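Long-range contacts in tumor necrosis factor ligand superfamily member 9 (Mus musculus, PDB 6MKB), which acts as a cytokine of the tumor necrosis factor family that binds the receptor TNFRSF9 (4-1BB) and induces proliferation of activated T-cells: residues V54-L59 with L161-P166; Y60-E65 with T157-F162. All coordinates share one frame; numbering follows the deposited sequence.

Interaction 1 (V54-L59 with L161-P166); sequences VDSPGL and LFLVKP
A classic beta bulge interrupts an antiparallel strand pairing of the TNF-homology jelly roll near its end, where the chain turns a corner: Val164 and Lys165 both face Leu59. The backbone hydrogen bonds gather on that one residue. Leu59 O accepts twice, from Val164 N at 2.8 Å, nearly along the C=O axis, and from Lys165 N at 3.2 Å, on a lone pair; Leu59 N in turn gives a nearly straight bond (168°) to Lys165 O. Beyond the bulge Gly58 pairs with Pro166 without hydrogen bonds, their CA atoms 4.2 Å apart. Gly58 CA lies 3.3 Å from Lys165 O, a tight fit for a residue without a side chain.

Apolar contacts fall into two groups. On one side, Leu59 CD2 lies 4.2 Å from Val164 CG1, the two side chains pointing the same way, while the Lys165 chain, bent at its last two torsions, crosses Leu59 obliquely and brings Lys165 CE against Leu59 CD2. Val164 also packs on Phe10 of the second subunit. On the inner side, Leu163, with CG anti to the backbone N (chi1 180°), sets CD1 beside Gly58 CA, and the buried Val54 crosses Leu161 obliquely, Val54 CG2 to Leu161 CD2 at 3.6 Å.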
# COMPACT_ATOMS: atom_id res chain seq x y z
N VAL B 54 4.41 19.75 4.07
CA VAL B 54 5.30 19.07 5.02
C VAL B 54 6.19 20.13 5.68
O VAL B 54 6.90 20.86 5.00
CB VAL B 54 6.11 17.98 4.27
CG1 VAL B 54 7.33 17.52 5.06
CG2 VAL B 54 5.22 16.80 3.91
N ASP B 55 6.14 20.20 7.02
CA ASP B 55 6.87 21.18 7.81
C ASP B 55 8.37 20.90 7.94
O ASP B 55 9.18 21.76 7.61
CB ASP B 55 6.27 21.24 9.22
CG ASP B 55 6.35 22.53 9.99
OD1 ASP B 55 7.29 23.33 9.74
OD2 ASP B 55 5.49 22.74 10.88
N SER B 56 8.74 19.72 8.45
CA SER B 56 10.15 19.41 8.72
C SER B 56 10.76 18.36 7.75
O SER B 56 10.05 17.46 7.28
CB SER B 56 10.33 18.98 10.17
OG SER B 56 9.58 17.81 10.47
N PRO B 57 12.07 18.46 7.42
CA PRO B 57 12.67 17.49 6.49
C PRO B 57 12.95 16.12 7.14
O PRO B 57 13.19 16.00 8.35
CB PRO B 57 13.98 18.15 6.09
CG PRO B 57 14.35 18.98 7.29
CD PRO B 57 13.07 19.47 7.86
N GLY B 58 12.96 15.11 6.28
CA GLY B 58 13.26 13.75 6.67
C GLY B 58 12.79 12.71 5.68
O GLY B 58 12.37 13.05 4.57
N LEU B 59 12.87 11.44 6.09
CA LEU B 59 12.44 10.30 5.30
C LEU B 59 10.98 10.00 5.66
O LEU B 59 10.67 9.69 6.82
CB LEU B 59 13.35 9.08 5.55
CG LEU B 59 13.12 7.86 4.67
CD1 LEU B 59 13.53 8.13 3.21
CD2 LEU B 59 13.86 6.65 5.23
N LEU B 161 1.04 10.30 4.57
CA LEU B 161 2.46 10.09 4.85
C LEU B 161 2.71 10.09 6.33
O LEU B 161 1.83 10.44 7.12
CB LEU B 161 3.42 11.13 4.17
CG LEU B 161 3.01 12.63 4.05
CD1 LEU B 161 2.71 13.25 5.37
CD2 LEU B 161 4.11 13.42 3.46
N PHE B 162 3.91 9.64 6.70
CA PHE B 162 4.39 9.65 8.05
C PHE B 162 5.90 9.79 8.09
O PHE B 162 6.59 9.22 7.25
CB PHE B 162 3.92 8.46 8.87
CG PHE B 162 3.96 7.06 8.33
CD1 PHE B 162 5.09 6.27 8.48
CD2 PHE B 162 2.79 6.45 7.84
CE1 PHE B 162 5.08 4.91 8.09
CE2 PHE B 162 2.78 5.10 7.45
CZ PHE B 162 3.91 4.34 7.60
N LEU B 163 6.42 10.56 9.06
CA LEU B 163 7.84 10.75 9.24
C LEU B 163 8.44 9.52 9.90
O LEU B 163 8.08 9.17 11.02
CB LEU B 163 8.13 12.04 10.05
CG LEU B 163 9.61 12.38 10.33
CD1 LEU B 163 10.43 12.47 9.02
CD2 LEU B 163 9.72 13.70 11.08
N VAL B 164 9.37 8.88 9.18
CA VAL B 164 10.07 7.65 9.55
C VAL B 164 11.45 7.99 10.16
O VAL B 164 11.88 7.36 11.13
CB VAL B 164 10.18 6.76 8.28
CG1 VAL B 164 11.27 5.72 8.37
CG2 VAL B 164 8.84 6.11 7.94
N LYS B 165 12.14 8.95 9.58
CA LYS B 165 13.46 9.33 10.05
C LYS B 165 13.67 10.84 9.86
O LYS B 165 13.82 11.29 8.72
CB LYS B 165 14.53 8.49 9.32
CG LYS B 165 15.96 8.75 9.77
CD LYS B 165 16.99 7.97 8.94
CE LYS B 165 16.94 7.96 7.41
NZ LYS B 165 17.40 9.21 6.79
N PRO B 166 13.75 11.63 10.95
CA PRO B 166 14.00 13.08 10.80
C PRO B 166 15.36 13.35 10.19
O PRO B 166 16.27 12.54 10.27
CB PRO B 166 13.92 13.61 12.24
CG PRO B 166 13.13 12.55 12.99
CD PRO B 166 13.59 11.27 12.38

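Interaction 2 (Y60-E65 with T157-F162); sequences YYVFLE and TSFGLF
Phe162 and Tyr61 form the apolar centre, their rings almost parallel (planes at 5°) but displaced along each other, centroids 4.5 Å apart, so that rims rather than centres superpose. The slide puts Tyr61 CB over the Phe162 face, a CH-pi contact at 3.7 Å to the centroid, and Phe162 CZ over the rim of the Tyr61 ring. Phe162 takes the crowded first torsion (chi1 45°), with CG between backbone N and carbonyl carbon, whereas Tyr61 CG is anti to N. Phe63, also crowded, folds its ring across the neighbouring strand so that Gly160 CA sits over one face, 3.8 Å from the centroid; with no side chain on Gly160, the ring lies directly on the backbone, Phe63 CZ 3.6 Å from Gly160 CA. On the other side of the sheet Val62 CG2 meets Leu161 CB, and Leu64 CD2 packs 3.8 Å from Phe159 CD1.

Six backbone hydrogen bonds join the antiparallel strands in reciprocal pairs, Tyr61 with Phe162, Phe63 with Gly160 and Glu65 with Ser158. The straightest, Phe63 N to Gly160 O (175°), approaches from above the carbonyl plane. At the polar edge a water donates to Glu65 OE2 at 2.7 Å and is hydrogen-bonded to Ser158 OG. Thus one jelly-roll face is aromatic, with a polar end, and stacks Phe162 on Phe162 of the second subunit; the other, wholly apolar, suits the sandwich core.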
# COMPACT_ATOMS: atom_id res chain seq x y z
N TYR B 60 10.08 10.18 4.69
CA TYR B 60 8.66 9.96 4.89
C TYR B 60 8.19 8.74 4.12
O TYR B 60 8.61 8.52 2.98
CB TYR B 60 7.82 11.19 4.42
CG TYR B 60 7.88 12.39 5.34
CD1 TYR B 60 8.96 13.27 5.29
CD2 TYR B 60 6.84 12.67 6.22
CE1 TYR B 60 9.02 14.39 6.13
CE2 TYR B 60 6.89 13.79 7.05
CZ TYR B 60 7.99 14.64 7.02
OH TYR B 60 8.05 15.74 7.85
N TYR B 61 7.29 7.97 4.74
CA TYR B 61 6.62 6.87 4.08
C TYR B 61 5.38 7.50 3.48
O TYR B 61 4.52 7.97 4.23
CB TYR B 61 6.31 5.77 5.09
CG TYR B 61 5.54 4.59 4.55
CD1 TYR B 61 4.16 4.67 4.33
CD2 TYR B 61 6.15 3.35 4.38
CE1 TYR B 61 3.44 3.57 3.88
CE2 TYR B 61 5.43 2.24 3.98
CZ TYR B 61 4.08 2.36 3.69
OH TYR B 61 3.36 1.26 3.26
N VAL B 62 5.33 7.64 2.15
CA VAL B 62 4.19 8.27 1.48
C VAL B 62 3.34 7.16 0.90
O VAL B 62 3.89 6.19 0.36
CB VAL B 62 4.64 9.31 0.42
CG1 VAL B 62 3.46 10.16 -0.03
CG2 VAL B 62 5.76 10.19 0.95
N PHE B 63 2.01 7.27 1.06
CA PHE B 63 1.10 6.23 0.58
C PHE B 63 -0.08 6.84 -0.16
O PHE B 63 -0.51 7.96 0.12
CB PHE B 63 0.62 5.32 1.73
CG PHE B 63 -0.16 5.99 2.84
CD1 PHE B 63 -1.55 6.14 2.76
CD2 PHE B 63 0.48 6.45 3.99
CE1 PHE B 63 -2.27 6.78 3.77
CE2 PHE B 63 -0.25 7.07 5.01
CZ PHE B 63 -1.61 7.23 4.90
N LEU B 64 -0.59 6.05 -1.12
CA LEU B 64 -1.75 6.27 -1.96
C LEU B 64 -2.58 5.02 -1.97
O LEU B 64 -2.03 3.93 -2.10
CB LEU B 64 -1.36 6.62 -3.39
CG LEU B 64 -0.62 7.93 -3.65
CD1 LEU B 64 -0.06 7.97 -5.10
CD2 LEU B 64 -1.54 9.14 -3.41
N GLU B 65 -3.90 5.18 -1.85
CA GLU B 65 -4.81 4.06 -1.95
C GLU B 65 -5.99 4.45 -2.83
O GLU B 65 -6.77 5.31 -2.45
CB GLU B 65 -5.28 3.58 -0.58
CG GLU B 65 -6.12 2.32 -0.70
CD GLU B 65 -6.39 1.60 0.60
OE1 GLU B 65 -7.11 0.59 0.55
OE2 GLU B 65 -5.88 2.05 1.65
N THR B 157 -10.92 6.84 -1.49
CA THR B 157 -9.53 6.94 -1.91
C THR B 157 -8.80 7.79 -0.84
O THR B 157 -9.38 8.74 -0.28
CB THR B 157 -9.52 7.53 -3.34
OG1 THR B 157 -10.06 6.55 -4.24
CG2 THR B 157 -8.14 8.03 -3.80
N SER B 158 -7.58 7.40 -0.50
CA SER B 158 -6.82 8.10 0.52
C SER B 158 -5.39 8.39 0.07
O SER B 158 -4.85 7.78 -0.85
CB SER B 158 -6.80 7.29 1.81
OG SER B 158 -6.17 6.03 1.61
N PHE B 159 -4.82 9.39 0.72
CA PHE B 159 -3.46 9.83 0.51
C PHE B 159 -2.94 10.30 1.84
O PHE B 159 -3.67 10.93 2.61
CB PHE B 159 -3.41 10.91 -0.58
CG PHE B 159 -2.33 11.96 -0.53
CD1 PHE B 159 -0.99 11.61 -0.63
CD2 PHE B 159 -2.67 13.31 -0.53
CE1 PHE B 159 0.02 12.59 -0.61
CE2 PHE B 159 -1.67 14.30 -0.56
CZ PHE B 159 -0.34 13.93 -0.59
N GLY B 160 -1.69 9.95 2.13
CA GLY B 160 -1.04 10.38 3.35
C GLY B 160 0.45 10.09 3.39
O GLY B 160 1.05 9.70 2.39
N LEU B 161 1.04 10.30 4.57
CA LEU B 161 2.46 10.09 4.85
C LEU B 161 2.71 10.09 6.33
O LEU B 161 1.83 10.44 7.12
CB LEU B 161 3.42 11.13 4.17
CG LEU B 161 3.01 12.63 4.05
CD1 LEU B 161 2.71 13.25 5.37
CD2 LEU B 161 4.11 13.42 3.46
N PHE B 162 3.91 9.64 6.70
CA PHE B 162 4.39 9.65 8.05
C PHE B 162 5.90 9.79 8.09
O PHE B 162 6.59 9.22 7.25
CB PHE B 162 3.92 8.46 8.87
CG PHE B 162 3.96 7.06 8.33
CD1 PHE B 162 5.09 6.27 8.48
CD2 PHE B 162 2.79 6.45 7.84
CE1 PHE B 162 5.08 4.91 8.09
CE2 PHE B 162 2.78 5.10 7.45
CZ PHE B 162 3.91 4.34 7.60
O HOH W 1 -4.23 3.97 2.67

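Interactions 1 and 2 share the antiparallel pairing of strands 58-70 and 149-166, about 12 Å apart between centres; interaction 1 also takes in the end of strand 51-54 and the turn leading into strand 58-70. Because the strands run in opposite directions, 54-59 precedes 60-65 while 161-166 overlaps and follows 157-162, with Leu161 and Phe162 shared. The centre of interaction 2, regular and buried, lies about 7 Å from the chain centre, that of interaction 1 about 18 Å. Tyr60 bridges them: its CD2 packs against Leu163 N, and its OH, hydrogen-bonded to Ser56 O, has Val54 CG1 packed against it. Both reach the second subunit, consistent with this sheet providing part of the interface in the unusual dimeric ligand.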